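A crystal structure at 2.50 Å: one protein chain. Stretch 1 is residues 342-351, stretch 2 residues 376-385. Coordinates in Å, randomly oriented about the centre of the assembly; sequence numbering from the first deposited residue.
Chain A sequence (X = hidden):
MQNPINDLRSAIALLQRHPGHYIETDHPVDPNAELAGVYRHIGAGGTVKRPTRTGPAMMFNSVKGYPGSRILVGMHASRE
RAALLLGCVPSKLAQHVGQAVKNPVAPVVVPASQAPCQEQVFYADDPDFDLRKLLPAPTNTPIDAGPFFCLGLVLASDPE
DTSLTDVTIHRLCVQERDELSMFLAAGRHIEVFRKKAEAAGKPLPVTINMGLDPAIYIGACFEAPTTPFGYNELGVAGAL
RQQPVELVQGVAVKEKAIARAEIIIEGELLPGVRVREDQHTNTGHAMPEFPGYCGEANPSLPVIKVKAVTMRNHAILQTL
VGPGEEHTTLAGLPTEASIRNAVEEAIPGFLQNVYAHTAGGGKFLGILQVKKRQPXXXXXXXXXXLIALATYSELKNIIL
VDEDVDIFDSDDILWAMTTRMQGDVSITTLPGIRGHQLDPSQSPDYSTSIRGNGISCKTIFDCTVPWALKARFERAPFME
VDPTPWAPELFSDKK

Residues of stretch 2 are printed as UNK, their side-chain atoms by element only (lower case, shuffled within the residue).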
ATOM      1  N   ALA A 342      15.374 -16.750  23.162  1.00 56.01           N
ATOM      2  CA  ALA A 342      14.581 -15.535  23.309  1.00 56.79           C
ATOM      3  C   ALA A 342      13.090 -15.822  23.187  1.00 56.53           C
ATOM      4  O   ALA A 342      12.281 -15.232  23.910  1.00 57.62           O
ATOM      5  CB  ALA A 342      15.022 -14.500  22.276  1.00 56.43           C
ATOM      6  N   VAL A 343      12.704 -16.725  22.285  1.00 55.22           N
ATOM      7  CA  VAL A 343      11.285 -17.010  22.102  1.00 55.02           C
ATOM      8  C   VAL A 343      10.760 -17.894  23.226  1.00 55.74           C
ATOM      9  O   VAL A 343       9.639 -17.703  23.709  1.00 56.46           O
ATOM     10  CB  VAL A 343      11.036 -17.642  20.720  1.00 53.53           C
ATOM     11  CG1 VAL A 343       9.552 -17.876  20.511  1.00 53.45           C
ATOM     12  CG2 VAL A 343      11.589 -16.755  19.622  1.00 52.97           C
ATOM     13  N   GLU A 344      11.557 -18.872  23.660  1.00 42.08           N
ATOM     14  CA  GLU A 344      11.121 -19.738  24.749  1.00 51.27           C
ATOM     15  C   GLU A 344      10.942 -18.956  26.042  1.00 43.70           C
ATOM     16  O   GLU A 344      10.050 -19.265  26.838  1.00 44.21           O
ATOM     17  CB  GLU A 344      12.118 -20.880  24.943  1.00 43.48           C
ATOM     18  CG  GLU A 344      11.626 -21.969  25.873  1.00 44.28           C
ATOM     19  CD  GLU A 344      10.367 -22.642  25.366  1.00 51.61           C
ATOM     20  OE1 GLU A 344      10.172 -22.699  24.132  1.00 52.09           O
ATOM     21  OE2 GLU A 344       9.569 -23.113  26.203  1.00 53.18           O
ATOM     22  N   GLU A 345      11.765 -17.935  26.259  1.00 46.37           N
ATOM     23  CA  GLU A 345      11.576 -17.070  27.416  1.00 47.97           C
ATOM     24  C   GLU A 345      10.290 -16.259  27.288  1.00 48.61           C
ATOM     25  O   GLU A 345       9.500 -16.172  28.235  1.00 46.94           O
ATOM     26  CB  GLU A 345      12.786 -16.149  27.571  1.00 49.72           C
ATOM     27  CG  GLU A 345      12.736 -15.248  28.786  1.00 63.34           C
ATOM     28  CD  GLU A 345      13.318 -13.874  28.511  1.00 75.59           C
ATOM     29  OE1 GLU A 345      12.661 -13.081  27.805  1.00 78.95           O
ATOM     30  OE2 GLU A 345      14.435 -13.588  28.995  1.00 82.69           O
ATOM     31  N   ALA A 346      10.053 -15.670  26.116  1.00 43.19           N
ATOM     32  CA  ALA A 346       8.891 -14.806  25.952  1.00 42.79           C
ATOM     33  C   ALA A 346       7.606 -15.603  25.769  1.00 51.87           C
ATOM     34  O   ALA A 346       6.567 -15.239  26.329  1.00 42.86           O
ATOM     35  CB  ALA A 346       9.108 -13.858  24.775  1.00 41.86           C
ATOM     36  N   ILE A 347       7.649 -16.682  24.989  1.00 47.80           N
ATOM     37  CA  ILE A 347       6.463 -17.494  24.716  1.00 41.92           C
ATOM     38  C   ILE A 347       6.803 -18.961  24.950  1.00 42.35           C
ATOM     39  O   ILE A 347       7.191 -19.663  24.008  1.00 41.85           O
ATOM     40  CB  ILE A 347       5.946 -17.278  23.283  1.00 40.88           C
ATOM     41  CG1 ILE A 347       6.133 -15.827  22.842  1.00 40.40           C
ATOM     42  CG2 ILE A 347       4.477 -17.644  23.190  1.00 40.87           C
ATOM     43  CD1 ILE A 347       5.807 -15.595  21.389  1.00 39.45           C
ATOM     44  N   PRO A 348       6.670 -19.468  26.173  1.00 46.71           N
ATOM     45  CA  PRO A 348       7.083 -20.851  26.447  1.00 44.39           C
ATOM     46  C   PRO A 348       6.211 -21.869  25.726  1.00 45.53           C
ATOM     47  O   PRO A 348       4.984 -21.755  25.690  1.00 43.86           O
ATOM     48  CB  PRO A 348       6.933 -20.970  27.968  1.00 46.65           C
ATOM     49  CG  PRO A 348       6.942 -19.556  28.470  1.00 48.88           C
ATOM     50  CD  PRO A 348       6.287 -18.750  27.399  1.00 48.00           C
ATOM     51  N   GLY A 349       6.866 -22.877  25.153  1.00 43.36           N
ATOM     52  CA  GLY A 349       6.174 -23.975  24.512  1.00 43.21           C
ATOM     53  C   GLY A 349       5.621 -23.689  23.134  1.00 42.24           C
ATOM     54  O   GLY A 349       4.936 -24.551  22.573  1.00 42.19           O
ATOM     55  N   PHE A 350       5.900 -22.518  22.567  1.00 41.57           N
ATOM     56  CA  PHE A 350       5.325 -22.114  21.288  1.00 40.72           C
ATOM     57  C   PHE A 350       6.249 -22.469  20.128  1.00 40.21           C
ATOM     58  O   PHE A 350       5.861 -23.206  19.218  1.00 39.99           O
ATOM     59  CB  PHE A 350       5.023 -20.611  21.314  1.00 40.35           C
ATOM     60  CG  PHE A 350       4.271 -20.111  20.112  1.00 39.61           C
ATOM     61  CD1 PHE A 350       3.050 -20.662  19.761  1.00 39.65           C
ATOM     62  CD2 PHE A 350       4.767 -19.064  19.355  1.00 38.96           C
ATOM     63  CE1 PHE A 350       2.355 -20.194  18.667  1.00 39.08           C
ATOM     64  CE2 PHE A 350       4.072 -18.588  18.261  1.00 38.37           C
ATOM     65  CZ  PHE A 350       2.867 -19.155  17.916  1.00 38.44           C
ATOM     66  N   LEU A 351       7.474 -21.954  20.153  1.00 40.12           N
ATOM     67  CA  LEU A 351       8.444 -22.278  19.120  1.00 39.76           C
ATOM     68  C   LEU A 351       8.830 -23.749  19.210  1.00 40.28           C
ATOM     69  O   LEU A 351       9.221 -24.233  20.273  1.00 42.82           O
ATOM     70  CB  LEU A 351       9.682 -21.398  19.262  1.00 39.72           C
ATOM     71  CG  LEU A 351      10.703 -21.478  18.130  1.00 39.35           C
ATOM     72  CD1 LEU A 351      10.119 -20.914  16.841  1.00 38.56           C
ATOM     73  CD2 LEU A 351      11.976 -20.744  18.507  1.00 39.56           C
ATOM     74  N   UNK A 376      -5.583 -18.102  21.687  1.00 41.91           N
ATOM     75  CA  UNK A 376      -4.699 -16.995  22.031  1.00 41.57           C
ATOM     76  C   UNK A 376      -3.365 -17.059  21.300  1.00 40.78           C
ATOM     77  O   UNK A 376      -2.657 -16.050  21.238  1.00 40.37           O
ATOM     78  c   UNK A 376      -4.463 -16.964  23.542  1.00 42.40           C
ATOM     79  o   UNK A 376      -3.931 -18.193  23.998  1.00 46.48           O
ATOM     80  N   UNK A 377      -2.999 -18.217  20.749  1.00 40.64           N
ATOM     81  CA  UNK A 377      -1.751 -18.309  20.005  1.00 39.96           C
ATOM     82  C   UNK A 377      -1.820 -17.588  18.668  1.00 39.19           C
ATOM     83  O   UNK A 377      -0.774 -17.216  18.128  1.00 42.84           O
ATOM     84  c   UNK A 377      -1.368 -19.770  19.786  1.00 40.13           C
ATOM     85  o   UNK A 377      -0.700 -21.607  21.138  1.00 41.16           O
ATOM     86  o   UNK A 377      -0.094 -19.596  21.779  1.00 43.65           O
ATOM     87  c   UNK A 377      -0.671 -20.369  20.987  1.00 40.73           C
ATOM     88  N   UNK A 378      -3.014 -17.390  18.120  1.00 39.21           N
ATOM     89  CA  UNK A 378      -3.139 -16.603  16.904  1.00 38.58           C
ATOM     90  C   UNK A 378      -2.693 -15.176  17.172  1.00 38.28           C
ATOM     91  O   UNK A 378      -3.161 -14.533  18.115  1.00 38.69           O
ATOM     92  c   UNK A 378      -4.575 -16.622  16.391  1.00 38.84           C
ATOM     93  c   UNK A 378      -3.850 -16.361  13.993  1.00 37.79           C
ATOM     94  c   UNK A 378      -4.756 -15.858  15.099  1.00 38.30           C
ATOM     95  o   UNK A 378      -3.810 -17.587  13.767  1.00 38.44           O
ATOM     96  o   UNK A 378      -3.172 -15.532  13.354  1.00 37.22           O
ATOM     97  N   UNK A 379      -1.780 -14.685  16.345  1.00 37.64           N
ATOM     98  CA  UNK A 379      -1.155 -13.405  16.553  1.00 37.38           C
ATOM     99  C   UNK A 379       0.204 -13.482  17.210  1.00 37.40           C
ATOM    100  O   UNK A 379       0.972 -12.518  17.132  1.00 37.14           O
ATOM    101  N   UNK A 380       0.526 -14.606  17.849  1.00 37.80           N
ATOM    102  CA  UNK A 380       1.840 -14.756  18.451  1.00 37.92           C
ATOM    103  C   UNK A 380       2.901 -15.179  17.445  1.00 37.43           C
ATOM    104  O   UNK A 380       4.093 -15.052  17.742  1.00 37.47           O
ATOM    105  n   UNK A 380       0.353 -15.330  23.120  1.00 40.79           N
ATOM    106  c   UNK A 380       1.146 -15.935  22.054  1.00 40.12           C
ATOM    107  c   UNK A 380       1.780 -15.752  19.610  1.00 38.65           C
ATOM    108  n   UNK A 380      -0.939 -17.200  23.493  1.00 41.54           N
ATOM    109  n   UNK A 380      -1.290 -15.300  24.725  1.00 58.71           N
ATOM    110  c   UNK A 380       0.794 -15.346  20.698  1.00 39.29           C
ATOM    111  c   UNK A 380      -0.626 -15.944  23.775  1.00 41.46           C
ATOM    112  N   UNK A 381       2.504 -15.660  16.263  1.00 37.06           N
ATOM    113  CA  UNK A 381       3.501 -16.032  15.264  1.00 36.67           C
ATOM    114  C   UNK A 381       4.272 -14.813  14.780  1.00 36.24           C
ATOM    115  O   UNK A 381       5.487 -14.883  14.568  1.00 36.14           O
ATOM    116  c   UNK A 381       2.847 -16.768  14.091  1.00 36.49           C
ATOM    117  c   UNK A 381       1.918 -15.936  13.218  1.00 36.18           C
ATOM    118  c   UNK A 381       0.484 -15.980  13.690  1.00 36.54           C
ATOM    119  o   UNK A 381       0.212 -16.104  14.884  1.00 36.98           O
ATOM    120  n   UNK A 381      -0.445 -15.894  12.751  1.00 36.46           N
ATOM    121  N   UNK A 382       3.586 -13.681  14.610  1.00 36.11           N
ATOM    122  CA  UNK A 382       4.284 -12.451  14.298  1.00 35.80           C
ATOM    123  C   UNK A 382       5.123 -11.956  15.455  1.00 36.16           C
ATOM    124  O   UNK A 382       6.191 -11.375  15.248  1.00 36.04           O
ATOM    125  N   UNK A 383       4.658 -12.175  16.685  1.00 40.08           N
ATOM    126  CA  UNK A 383       5.483 -11.869  17.845  1.00 38.44           C
ATOM    127  C   UNK A 383       6.775 -12.672  17.817  1.00 38.85           C
ATOM    128  O   UNK A 383       7.852 -12.139  18.106  1.00 44.67           O
ATOM    129  n   UNK A 383       6.786  -9.834  21.069  1.00 45.51           N
ATOM    130  c   UNK A 383       5.439 -11.730  20.397  1.00 41.86           C
ATOM    131  o   UNK A 383       4.855  -9.440  19.999  1.00 40.84           O
ATOM    132  c   UNK A 383       5.669 -10.230  20.473  1.00 40.31           C
ATOM    133  c   UNK A 383       4.707 -12.143  19.132  1.00 40.09           C
ATOM    134  N   UNK A 384       6.690 -13.952  17.447  1.00 37.19           N
ATOM    135  CA  UNK A 384       7.891 -14.776  17.352  1.00 37.33           C
ATOM    136  C   UNK A 384       8.848 -14.241  16.296  1.00 36.88           C
ATOM    137  O   UNK A 384      10.070 -14.270  16.483  1.00 37.13           O
ATOM    138  c   UNK A 384       7.510 -16.223  17.042  1.00 37.38           C
ATOM    139  N   UNK A 385       8.311 -13.747  15.178  1.00 43.47           N
ATOM    140  CA  UNK A 385       9.161 -13.190  14.132  1.00 35.95           C
ATOM    141  C   UNK A 385       9.825 -11.900  14.590  1.00 36.08           C
ATOM    142  O   UNK A 385      10.997 -11.655  14.283  1.00 36.13           O
ATOM    143  c   UNK A 385       8.344 -12.952  12.863  1.00 35.43           C
TER

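Position 376 carries one carbon and then one oxygen. The oxygen sits on the first side-chain carbon, with no further branch, and nothing of stretch 1 is in reach. This is Ser376, with chi1 in the p well.

Position 377 has two carbons, the second bearing two oxygens. That is a short carboxylate. Its carboxylate carbon lies 3.8 Å from CE1 of Phe350, oblique to the ring. The residue is Asp377. Its CA-to-CB bond points sideways to stretch 1.

Position 378 has three carbons in a chain, the third bearing two oxygens. It is a carboxylate on a chain one carbon longer than that of Asp377. The CA-to-CB bond points away from stretch 1. This is Glu378.

Position 379 has no side-chain atoms. Its phi/psi of 98/-18 would jam a CB against the carbonyl O of Glu378. The residue is Gly379. It makes no contact with stretch 1.

Position 380 has three carbons, a nitrogen, and then a carbon carrying two more nitrogens. That is a guanidinium on a long chain. The third carbon lies 3.9 Å from CG2 of Ile347. The residue is Arg380, and the carbon is CD. CA-to-CB points toward stretch 1, but the end of the chain leads away. There Arg380 NH1 forms a salt bridge with Asp377 OD1 at 3.1 Å and a weak hydrogen bond to Ser376 OG at 3.2 Å.

Position 381 has three carbons, the third bearing one oxygen and one nitrogen. It is an amide, and CA-to-CB points away. Its backbone N is 3.9 Å from CE2 of Phe350. This is Gln381. Gln381 NE2 donates to Glu378 OE2 at 2.8 Å, and Gln381 OE1 accepts from Gly379 N at 2.8 Å, so the side chain folds back on the two residues at 378 and 379.

Position 382 has no side-chain atoms and touches nothing on stretch 1. It is Gly382.

Position 383 again has three carbons ending in one oxygen and one nitrogen. Its second carbon lies 4.0 Å from CD1 of Ile347. The residue is Gln383, and that carbon is CG.

Position 384 has a single carbon. This CB is 4.3 Å from CE2 of Phe350, at the ring edge, and 4.4 Å from CG1 of Val343. The residue is Ala384.

Position 385 also has a single carbon, but it points away and has no partner on stretch 1. It is Ala385.

The contact works by packing; no hydrogen bond crosses it. The CA-to-CB bonds of Val343, Ile347 and Phe350 all point toward stretch 2. Phe350 is covered most, and its CE2 comes within 3.6 Å of Arg380 O. That oxygen already accepts from Ala384 N at 2.8 Å, within stretch 2. Ile347 meets aliphatic carbons of Arg380 and Gln383, while the small Ala384 packs against both Val343 and Phe350. Several polar groups of stretch 2, among them Gln381 NE2 and Asp377 OD1, have partners within the stretch and elsewhere in the structure.

Stretch 2 376-385: SDEGRQGQAA
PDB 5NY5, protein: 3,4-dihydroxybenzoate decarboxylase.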